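Local coordinates for arginyl-tRNA synthetase (Campylobacter jejuni, PDB 3FNR), which catalyses the ATP-dependent attachment of L-arginine to tRNA(Arg), releasing AMP and diphosphate, as a monomeric aminoacyl-tRNA synthetase of the first class, at residues Pro400-Tyr414 against Phe432-Met446. The protein carries 1 engineered substitution. Numbering follows the deposited sequence.
Sequences PDYLKNLAANFHKFY and FSLVALSIKTAFSLM. With SO4 (sulfate ion), chain D.
Within the DALR anticodon-binding domain, a helical bundle at the C-terminal end of the chain, F410, F413 and Y414 of helix 398-416 pack around one face and the edge of F432 of helix 425-445. The helix segments run antiparallel, 155° between their directions and axes 10.3 Å apart at closest approach, and no hydrogen bond links them. F410 meets F432 edge to face: its CE1 stands over the centre of the F432 ring, 3.7 Å from F432 CE1, with the planes at 77°. F432 in turn directs its own edge at the face of Y414 in an offset T-shaped pair (planes at 82°), F432 CE1 lying 3.5 Å from Y414 CD2. F413 CD1 borders the F432 rim, 3.7 Å from F432 CE2. Beyond the cluster, Y414 OH donates to sulfate O2 at 2.6 Å; this ion, likely a crystallisation component, is also held by K353 NZ and the N atoms of V419 and V420.

At the other end both L403 methyls rest against A442 CB, CD1 at 3.7 Å, while CD2 also reaches F443 CD2. Between these ends, L406, its CG set anti to the backbone N, extends toward the other helix, where CD2 lies 3.9 Å from S438 CB. Y402 OH touches S438 CB too, but its hydrogen bond is with E379 O, and S438 OG bonds A380 O. Helix 336-353 lies against F410, Y414 and F443, whereas Y402 packs on helix 383-393 and L406 on helix 371-381.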
loop_
_atom_site.group_PDB
_atom_site.type_symbol
_atom_site.label_atom_id
_atom_site.label_comp_id
_atom_site.label_asym_id
_atom_site.label_seq_id
_atom_site.Cartn_x
_atom_site.Cartn_y
_atom_site.Cartn_z
ATOM N N PRO A 400 -11.283 -7.726 -4.100
ATOM C CA PRO A 400 -11.852 -8.684 -3.127
ATOM C C PRO A 400 -13.324 -9.059 -3.365
ATOM O O PRO A 400 -13.683 -10.224 -3.181
ATOM C CB PRO A 400 -11.725 -7.953 -1.783
ATOM C CG PRO A 400 -10.658 -6.962 -1.974
ATOM C CD PRO A 400 -10.674 -6.568 -3.410
ATOM N N ASP A 401 -14.155 -8.094 -3.764
ATOM C CA ASP A 401 -15.576 -8.352 -4.065
ATOM C C ASP A 401 -15.768 -9.382 -5.181
ATOM O O ASP A 401 -16.637 -10.250 -5.081
ATOM C CB ASP A 401 -16.305 -7.065 -4.456
ATOM C CG ASP A 401 -16.513 -6.118 -3.284
ATOM O OD1 ASP A 401 -16.945 -4.968 -3.536
ATOM O OD2 ASP A 401 -16.240 -6.504 -2.124
ATOM N N TYR A 402 -14.964 -9.258 -6.237
ATOM C CA TYR A 402 -14.993 -10.171 -7.373
ATOM C C TYR A 402 -14.651 -11.577 -6.899
ATOM O O TYR A 402 -15.326 -12.547 -7.243
ATOM C CB TYR A 402 -13.991 -9.719 -8.454
ATOM C CG TYR A 402 -13.728 -10.757 -9.537
ATOM C CD1 TYR A 402 -14.586 -10.894 -10.621
ATOM C CD2 TYR A 402 -12.620 -11.601 -9.466
ATOM C CE1 TYR A 402 -14.355 -11.862 -11.611
ATOM C CE2 TYR A 402 -12.384 -12.566 -10.439
ATOM C CZ TYR A 402 -13.252 -12.696 -11.505
ATOM O OH TYR A 402 -13.000 -13.647 -12.467
ATOM N N LEU A 403 -13.587 -11.656 -6.106
ATOM C CA LEU A 403 -13.016 -12.906 -5.661
ATOM C C LEU A 403 -13.949 -13.634 -4.704
ATOM O O LEU A 403 -14.100 -14.858 -4.796
ATOM C CB LEU A 403 -11.693 -12.607 -4.981
ATOM C CG LEU A 403 -10.410 -13.262 -5.483
ATOM C CD1 LEU A 403 -10.458 -13.641 -6.960
ATOM C CD2 LEU A 403 -9.274 -12.313 -5.196
ATOM N N LYS A 404 -14.557 -12.874 -3.791
ATOM C CA LYS A 404 -15.582 -13.372 -2.874
ATOM C C LYS A 404 -16.717 -14.062 -3.615
ATOM O O LYS A 404 -17.073 -15.200 -3.306
ATOM C CB LYS A 404 -16.175 -12.219 -2.065
ATOM C CG LYS A 404 -15.721 -12.145 -0.632
ATOM C CD LYS A 404 -16.658 -11.258 0.199
ATOM C CE LYS A 404 -16.723 -9.821 -0.330
ATOM N NZ LYS A 404 -17.594 -8.942 0.506
ATOM N N ASN A 405 -17.283 -13.356 -4.589
ATOM C CA ASN A 405 -18.393 -13.873 -5.365
ATOM C C ASN A 405 -17.990 -15.061 -6.234
ATOM O O ASN A 405 -18.744 -16.018 -6.361
ATOM C CB ASN A 405 -19.015 -12.763 -6.207
ATOM C CG ASN A 405 -19.638 -11.666 -5.359
ATOM O OD1 ASN A 405 -20.227 -11.928 -4.305
ATOM N ND2 ASN A 405 -19.515 -10.429 -5.822
ATOM N N LEU A 406 -16.795 -15.005 -6.810
ATOM C CA LEU A 406 -16.294 -16.103 -7.637
ATOM C C LEU A 406 -16.058 -17.373 -6.820
ATOM O O LEU A 406 -16.334 -18.481 -7.298
ATOM C CB LEU A 406 -15.009 -15.689 -8.345
ATOM C CG LEU A 406 -14.284 -16.681 -9.265
ATOM C CD1 LEU A 406 -15.141 -17.080 -10.454
ATOM C CD2 LEU A 406 -12.999 -16.067 -9.747
ATOM N N ALA A 407 -15.549 -17.217 -5.597
ATOM C CA ALA A 407 -15.320 -18.365 -4.712
ATOM C C ALA A 407 -16.651 -18.979 -4.284
ATOM O O ALA A 407 -16.793 -20.200 -4.290
ATOM C CB ALA A 407 -14.515 -17.973 -3.499
ATOM N N ALA A 408 -17.614 -18.124 -3.934
ATOM C CA ALA A 408 -18.946 -18.559 -3.526
ATOM C C ALA A 408 -19.603 -19.382 -4.634
ATOM O O ALA A 408 -20.065 -20.494 -4.390
ATOM C CB ALA A 408 -19.817 -17.358 -3.177
ATOM N N ASN A 409 -19.615 -18.825 -5.845
ATOM C CA ASN A 409 -20.199 -19.475 -7.005
ATOM C C ASN A 409 -19.484 -20.752 -7.403
ATOM O O ASN A 409 -20.147 -21.727 -7.747
ATOM C CB ASN A 409 -20.270 -18.507 -8.174
ATOM C CG ASN A 409 -21.218 -17.373 -7.912
ATOM O OD1 ASN A 409 -22.235 -17.542 -7.246
ATOM N ND2 ASN A 409 -20.884 -16.197 -8.417
ATOM N N PHE A 410 -18.150 -20.763 -7.337
ATOM C CA PHE A 410 -17.406 -22.001 -7.571
ATOM C C PHE A 410 -17.801 -23.091 -6.586
ATOM O O PHE A 410 -18.150 -24.192 -6.997
ATOM C CB PHE A 410 -15.886 -21.828 -7.496
ATOM C CG PHE A 410 -15.156 -23.145 -7.411
ATOM C CD1 PHE A 410 -15.020 -23.941 -8.537
ATOM C CD2 PHE A 410 -14.649 -23.610 -6.197
ATOM C CE1 PHE A 410 -14.382 -25.177 -8.468
ATOM C CE2 PHE A 410 -14.010 -24.840 -6.112
ATOM C CZ PHE A 410 -13.880 -25.627 -7.244
ATOM N N HIS A 411 -17.707 -22.780 -5.293
ATOM C CA HIS A 411 -17.987 -23.736 -4.237
ATOM C C HIS A 411 -19.353 -24.363 -4.434
ATOM O O HIS A 411 -19.475 -25.583 -4.411
ATOM C CB HIS A 411 -17.891 -23.079 -2.853
ATOM C CG HIS A 411 -16.484 -22.909 -2.357
ATOM N ND1 HIS A 411 -15.614 -23.967 -2.213
ATOM C CD2 HIS A 411 -15.804 -21.808 -1.954
ATOM C CE1 HIS A 411 -14.457 -23.527 -1.748
ATOM N NE2 HIS A 411 -14.544 -22.219 -1.584
ATOM N N LYS A 412 -20.357 -23.520 -4.664
ATOM C CA LYS A 412 -21.718 -23.965 -4.870
ATOM C C LYS A 412 -21.818 -24.853 -6.118
ATOM O O LYS A 412 -22.422 -25.921 -6.068
ATOM C CB LYS A 412 -22.670 -22.772 -4.951
ATOM C CG LYS A 412 -24.126 -23.164 -4.785
ATOM C CD LYS A 412 -25.074 -22.218 -5.511
ATOM C CE LYS A 412 -26.535 -22.546 -5.188
ATOM N NZ LYS A 412 -26.871 -23.983 -5.409
ATOM N N PHE A 413 -21.191 -24.437 -7.214
ATOM C CA PHE A 413 -21.158 -25.265 -8.420
ATOM C C PHE A 413 -20.553 -26.648 -8.181
ATOM O O PHE A 413 -21.151 -27.655 -8.557
ATOM C CB PHE A 413 -20.422 -24.568 -9.565
ATOM C CG PHE A 413 -20.439 -25.347 -10.854
ATOM C CD1 PHE A 413 -19.333 -26.091 -11.254
ATOM C CD2 PHE A 413 -21.571 -25.342 -11.664
ATOM C CE1 PHE A 413 -19.363 -26.816 -12.442
ATOM C CE2 PHE A 413 -21.607 -26.054 -12.854
ATOM C CZ PHE A 413 -20.516 -26.788 -13.248
ATOM N N TYR A 414 -19.374 -26.695 -7.566
ATOM C CA TYR A 414 -18.668 -27.963 -7.369
ATOM C C TYR A 414 -19.383 -28.902 -6.390
ATOM O O TYR A 414 -19.307 -30.118 -6.535
ATOM C CB TYR A 414 -17.211 -27.710 -6.974
ATOM C CG TYR A 414 -16.339 -28.945 -6.813
ATOM C CD1 TYR A 414 -15.374 -28.986 -5.822
ATOM C CD2 TYR A 414 -16.465 -30.065 -7.650
ATOM C CE1 TYR A 414 -14.564 -30.092 -5.643
ATOM C CE2 TYR A 414 -15.650 -31.191 -7.471
ATOM C CZ TYR A 414 -14.700 -31.186 -6.462
ATOM O OH TYR A 414 -13.869 -32.258 -6.244
ATOM N N PHE A 432 -12.761 -25.426 -14.327
ATOM C CA PHE A 432 -12.126 -25.250 -13.020
ATOM C C PHE A 432 -10.742 -24.630 -13.151
ATOM O O PHE A 432 -10.368 -23.782 -12.340
ATOM C CB PHE A 432 -12.041 -26.584 -12.269
ATOM C CG PHE A 432 -13.355 -27.053 -11.681
ATOM C CD1 PHE A 432 -13.360 -28.032 -10.699
ATOM C CD2 PHE A 432 -14.576 -26.519 -12.096
ATOM C CE1 PHE A 432 -14.549 -28.484 -10.151
ATOM C CE2 PHE A 432 -15.778 -26.970 -11.559
ATOM C CZ PHE A 432 -15.763 -27.950 -10.584
ATOM N N SER A 433 -10.005 -25.028 -14.191
ATOM C CA SER A 433 -8.642 -24.538 -14.412
ATOM C C SER A 433 -8.647 -23.045 -14.676
ATOM O O SER A 433 -7.713 -22.337 -14.301
ATOM C CB SER A 433 -7.962 -25.270 -15.567
ATOM O OG SER A 433 -8.465 -24.833 -16.812
ATOM N N LEU A 434 -9.724 -22.573 -15.294
ATOM C CA LEU A 434 -9.891 -21.158 -15.550
ATOM C C LEU A 434 -10.285 -20.366 -14.295
ATOM O O LEU A 434 -9.830 -19.238 -14.109
ATOM C CB LEU A 434 -10.906 -20.966 -16.664
ATOM C CG LEU A 434 -10.961 -19.595 -17.318
ATOM C CD1 LEU A 434 -9.660 -19.260 -18.047
ATOM C CD2 LEU A 434 -12.107 -19.632 -18.264
ATOM N N VAL A 435 -11.124 -20.956 -13.447
ATOM C CA VAL A 435 -11.479 -20.372 -12.141
ATOM C C VAL A 435 -10.237 -20.255 -11.244
ATOM O O VAL A 435 -9.997 -19.213 -10.637
ATOM C CB VAL A 435 -12.595 -21.186 -11.430
ATOM C CG1 VAL A 435 -12.938 -20.600 -10.062
ATOM C CG2 VAL A 435 -13.856 -21.247 -12.308
ATOM N N ALA A 436 -9.441 -21.319 -11.194
ATOM C CA ALA A 436 -8.187 -21.310 -10.453
ATOM C C ALA A 436 -7.258 -20.192 -10.938
ATOM O O ALA A 436 -6.584 -19.553 -10.130
ATOM C CB ALA A 436 -7.496 -22.665 -10.557
ATOM N N LEU A 437 -7.260 -19.947 -12.247
ATOM C CA LEU A 437 -6.398 -18.942 -12.856
ATOM C C LEU A 437 -6.814 -17.517 -12.494
ATOM O O LEU A 437 -5.955 -16.687 -12.204
ATOM C CB LEU A 437 -6.333 -19.129 -14.377
ATOM C CG LEU A 437 -5.497 -18.141 -15.206
ATOM C CD1 LEU A 437 -4.018 -18.149 -14.804
ATOM C CD2 LEU A 437 -5.667 -18.398 -16.687
ATOM N N SER A 438 -8.121 -17.252 -12.495
ATOM C CA SER A 438 -8.661 -15.961 -12.065
ATOM C C SER A 438 -8.396 -15.689 -10.587
ATOM O O SER A 438 -8.086 -14.559 -10.213
ATOM C CB SER A 438 -10.156 -15.888 -12.340
ATOM O OG SER A 438 -10.397 -15.942 -13.734
ATOM N N ILE A 439 -8.508 -16.724 -9.756
ATOM C CA ILE A 439 -8.255 -16.585 -8.323
ATOM C C ILE A 439 -6.790 -16.201 -8.108
ATOM O O ILE A 439 -6.494 -15.190 -7.447
ATOM C CB ILE A 439 -8.659 -17.866 -7.541
ATOM C CG1 ILE A 439 -10.185 -17.951 -7.446
ATOM C CG2 ILE A 439 -8.049 -17.886 -6.140
ATOM C CD1 ILE A 439 -10.711 -19.250 -6.903
ATOM N N LYS A 440 -5.901 -16.970 -8.736
ATOM C CA LYS A 440 -4.453 -16.775 -8.658
ATOM C C LYS A 440 -4.010 -15.403 -9.172
ATOM O O LYS A 440 -3.251 -14.703 -8.500
ATOM C CB LYS A 440 -3.739 -17.890 -9.432
ATOM C CG LYS A 440 -2.228 -17.764 -9.456
ATOM C CD LYS A 440 -1.578 -19.125 -9.566
ATOM C CE LYS A 440 -1.073 -19.393 -10.959
ATOM N NZ LYS A 440 0.302 -18.847 -11.097
ATOM N N THR A 441 -4.483 -15.035 -10.361
ATOM C CA THR A 441 -4.200 -13.733 -10.947
ATOM C C THR A 441 -4.621 -12.588 -10.016
ATOM O O THR A 441 -3.773 -11.811 -9.585
ATOM C CB THR A 441 -4.856 -13.591 -12.338
ATOM O OG1 THR A 441 -4.376 -14.641 -13.194
ATOM C CG2 THR A 441 -4.540 -12.230 -12.964
ATOM N N ALA A 442 -5.908 -12.515 -9.680
ATOM C CA ALA A 442 -6.433 -11.428 -8.854
ATOM C C ALA A 442 -5.739 -11.350 -7.494
ATOM O O ALA A 442 -5.348 -10.257 -7.058
ATOM C CB ALA A 442 -7.930 -11.566 -8.677
ATOM N N PHE A 443 -5.584 -12.509 -6.848
ATOM C CA PHE A 443 -4.856 -12.617 -5.578
ATOM C C PHE A 443 -3.431 -12.077 -5.664
ATOM O O PHE A 443 -2.987 -11.393 -4.752
ATOM C CB PHE A 443 -4.798 -14.065 -5.085
ATOM C CG PHE A 443 -5.673 -14.355 -3.894
ATOM C CD1 PHE A 443 -5.804 -15.659 -3.429
ATOM C CD2 PHE A 443 -6.359 -13.341 -3.232
ATOM C CE1 PHE A 443 -6.597 -15.947 -2.325
ATOM C CE2 PHE A 443 -7.155 -13.619 -2.134
ATOM C CZ PHE A 443 -7.274 -14.921 -1.674
ATOM N N SER A 444 -2.717 -12.384 -6.748
ATOM C CA SER A 444 -1.318 -11.949 -6.884
ATOM C C SER A 444 -1.179 -10.429 -6.955
ATOM O O SER A 444 -0.166 -9.875 -6.511
ATOM C CB SER A 444 -0.637 -12.609 -8.088
ATOM O OG SER A 444 -1.122 -12.080 -9.307
ATOM N N LEU A 445 -2.207 -9.766 -7.490
ATOM C CA LEU A 445 -2.254 -8.299 -7.557
ATOM C C LEU A 445 -2.520 -7.689 -6.188
ATOM O O LEU A 445 -2.291 -6.494 -5.976
ATOM C CB LEU A 445 -3.317 -7.832 -8.563
ATOM C CG LEU A 445 -3.154 -8.324 -10.001
ATOM C CD1 LEU A 445 -4.270 -7.782 -10.902
ATOM C CD2 LEU A 445 -1.768 -7.965 -10.569
ATOM N N MET A 446 -3.021 -8.519 -5.273
ATOM C CA MET A 446 -3.196 -8.153 -3.863
ATOM C C MET A 446 -1.995 -8.607 -3.023
ATOM O O MET A 446 -2.017 -8.504 -1.798
ATOM C CB MET A 446 -4.478 -8.792 -3.299
ATOM C CG MET A 446 -5.797 -8.309 -3.902
ATOM S SD MET A 446 -7.236 -9.197 -3.258
ATOM C CE MET A 446 -7.117 -8.943 -1.506
HETATM S S SO4 D . -15.850 -35.271 -7.464
HETATM O O1 SO4 D . -15.193 -35.690 -8.688
HETATM O O2 SO4 D . -14.873 -34.591 -6.622
HETATM O O3 SO4 D . -16.966 -34.385 -7.762
HETATM O O4 SO4 D . -16.376 -36.442 -6.776
#